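Local structure of separin (Saccharomyces cerevisiae, 5U1T) at residues A787-L792 with L826-I831. The protein acts as a caspase-like cysteine protease that cleaves the MCD1/SCC1 subunit of cohesin at the onset of anaphase, triggering chromosome segregation. Residues are numbered along the deposited sequence; the frame is centred on the assembly and turned at random.
Sequences ALLKSL and LEEPII
Leu-789, on helix 782-805, sets its two methyls against Leu-826 and Glu-828, while its CB and carbonyl O face Ile-831. Its CG lies anti to the carbonyl carbon (chi1 -84°), and the two methyls part company from there. Leu-789 CD2 meets Leu-826 CD2 tip to tip at 3.6 Å. Leu-789 CD1 lies 3.7 Å from Glu-828 CG, the two side chains crossing at about a right angle. Only the aliphatic part of Glu-828 is used here; its OE2 forms a long, weak ion pair with Arg-785 NH1, one turn before Leu-789. Ile-831 packs under the base of Leu-789: with Ile-831 CG1 anti to the carbonyl carbon (chi1 -59°), that atom lies 4.3 Å from Leu-789 CB, and Ile-831 CD1 reaches Leu-789 O at 4.3 Å. The contact joins two helices next but one in sequence within the helical region: the chain between the segments is the rest of helix 782-805, a short link and the whole of helix 809-825. Helix 782-805 packs against the loop that follows, where Glu-828 is the N-cap residue, and against the first turn of helix 829-845. Lys-790 extends the contact with its methylenes: Lys-790 CD lies 4.1 Å from Ile-831 CD1 where the two side chains cross obliquely, and Lys-790 NZ is 4.3 Å from Ile-830 CG1. Phe-617 of helix 602-617 touches Leu-789, Lys-790, Ile-830 and Ile-831, and Leu-789 and Leu-826 also pack on side chains of the other protein chain in the assembly.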
loop_
_atom_site.group_PDB
_atom_site.type_symbol
_atom_site.label_atom_id
_atom_site.label_comp_id
_atom_site.label_asym_id
_atom_site.label_seq_id
_atom_site.Cartn_x
_atom_site.Cartn_y
_atom_site.Cartn_z
ATOM N N ALA A 787 0.108 -1.268 3.597
ATOM C CA ALA A 787 -0.361 -1.436 2.223
ATOM C C ALA A 787 -0.480 -0.075 1.555
ATOM O O ALA A 787 0.005 0.133 0.448
ATOM C CB ALA A 787 -1.695 -2.147 2.190
ATOM N N LEU A 788 -1.121 0.842 2.273
ATOM C CA LEU A 788 -1.397 2.193 1.829
ATOM C C LEU A 788 -0.129 3.033 1.707
ATOM O O LEU A 788 -0.064 3.946 0.896
ATOM C CB LEU A 788 -2.369 2.850 2.801
ATOM C CG LEU A 788 -2.828 4.245 2.426
ATOM C CD1 LEU A 788 -3.481 4.186 1.064
ATOM C CD2 LEU A 788 -3.803 4.718 3.476
ATOM N N LEU A 789 0.870 2.737 2.534
ATOM C CA LEU A 789 2.150 3.409 2.444
ATOM C C LEU A 789 2.839 3.031 1.142
ATOM O O LEU A 789 3.311 3.890 0.404
ATOM C CB LEU A 789 3.021 3.052 3.640
ATOM C CG LEU A 789 2.731 3.907 4.869
ATOM C CD1 LEU A 789 3.584 3.468 6.050
ATOM C CD2 LEU A 789 2.965 5.382 4.551
ATOM N N LYS A 790 2.879 1.735 0.863
ATOM C CA LYS A 790 3.494 1.223 -0.347
ATOM C C LYS A 790 2.770 1.809 -1.563
ATOM O O LYS A 790 3.394 2.260 -2.518
ATOM C CB LYS A 790 3.466 -0.311 -0.360
ATOM C CG LYS A 790 4.679 -0.967 0.306
ATOM C CD LYS A 790 6.013 -0.607 -0.443
ATOM C CE LYS A 790 7.276 -1.364 0.105
ATOM N NZ LYS A 790 8.564 -0.965 -0.597
ATOM N N SER A 791 1.448 1.838 -1.501
ATOM C CA SER A 791 0.641 2.310 -2.614
ATOM C C SER A 791 0.734 3.809 -2.861
ATOM O O SER A 791 0.701 4.258 -4.008
ATOM C CB SER A 791 -0.816 1.929 -2.397
ATOM O OG SER A 791 -1.102 0.712 -3.048
ATOM N N LEU A 792 0.837 4.581 -1.790
ATOM C CA LEU A 792 0.775 6.030 -1.904
ATOM C C LEU A 792 2.088 6.579 -2.384
ATOM O O LEU A 792 2.120 7.579 -3.094
ATOM C CB LEU A 792 0.412 6.669 -0.568
ATOM C CG LEU A 792 0.116 8.166 -0.582
ATOM C CD1 LEU A 792 -0.780 8.545 -1.780
ATOM C CD2 LEU A 792 -0.522 8.588 0.737
ATOM N N LEU A 826 6.719 11.167 8.118
ATOM C CA LEU A 826 6.664 9.728 8.207
ATOM C C LEU A 826 7.799 9.170 9.024
ATOM O O LEU A 826 8.754 9.866 9.314
ATOM C CB LEU A 826 6.787 9.147 6.833
ATOM C CG LEU A 826 6.537 7.679 6.905
ATOM C CD1 LEU A 826 5.571 7.575 8.056
ATOM C CD2 LEU A 826 5.871 7.267 5.616
ATOM N N GLU A 827 7.699 7.903 9.388
ATOM C CA GLU A 827 8.760 7.274 10.128
ATOM C C GLU A 827 9.175 5.898 9.624
ATOM O O GLU A 827 10.154 5.399 10.088
ATOM C CB GLU A 827 8.412 7.218 11.614
ATOM C CG GLU A 827 8.909 8.409 12.421
ATOM C CD GLU A 827 9.084 8.128 13.909
ATOM O OE1 GLU A 827 10.100 7.530 14.302
ATOM O OE2 GLU A 827 8.216 8.528 14.703
ATOM N N GLU A 828 8.470 5.284 8.684
ATOM C CA GLU A 828 8.880 3.957 8.205
ATOM C C GLU A 828 10.133 4.052 7.356
ATOM O O GLU A 828 10.114 4.587 6.285
ATOM C CB GLU A 828 7.759 3.248 7.469
ATOM C CG GLU A 828 6.482 3.093 8.267
ATOM C CD GLU A 828 6.645 2.296 9.528
ATOM O OE1 GLU A 828 7.271 1.239 9.491
ATOM O OE2 GLU A 828 6.144 2.726 10.568
ATOM N N PRO A 829 11.208 3.448 7.815
ATOM C CA PRO A 829 12.521 3.590 7.174
ATOM C C PRO A 829 12.574 3.126 5.716
ATOM O O PRO A 829 13.184 3.798 4.885
ATOM C CB PRO A 829 13.427 2.723 8.052
ATOM C CG PRO A 829 12.794 2.805 9.390
ATOM C CD PRO A 829 11.310 2.751 9.106
ATOM N N ILE A 830 11.926 2.030 5.379
ATOM C CA ILE A 830 11.949 1.581 4.005
ATOM C C ILE A 830 11.221 2.525 3.093
ATOM O O ILE A 830 11.510 2.610 1.935
ATOM C CB ILE A 830 11.342 0.194 3.857
ATOM C CG1 ILE A 830 11.538 -0.321 2.454
ATOM C CG2 ILE A 830 9.867 0.240 4.129
ATOM C CD1 ILE A 830 12.945 -0.729 2.171
ATOM N N ILE A 831 10.257 3.235 3.623
ATOM C CA ILE A 831 9.530 4.187 2.801
ATOM C C ILE A 831 10.310 5.491 2.703
ATOM O O ILE A 831 10.452 6.053 1.628
ATOM C CB ILE A 831 8.126 4.463 3.344
ATOM C CG1 ILE A 831 7.318 3.166 3.407
ATOM C CG2 ILE A 831 7.407 5.449 2.442
ATOM C CD1 ILE A 831 7.005 2.555 2.048
#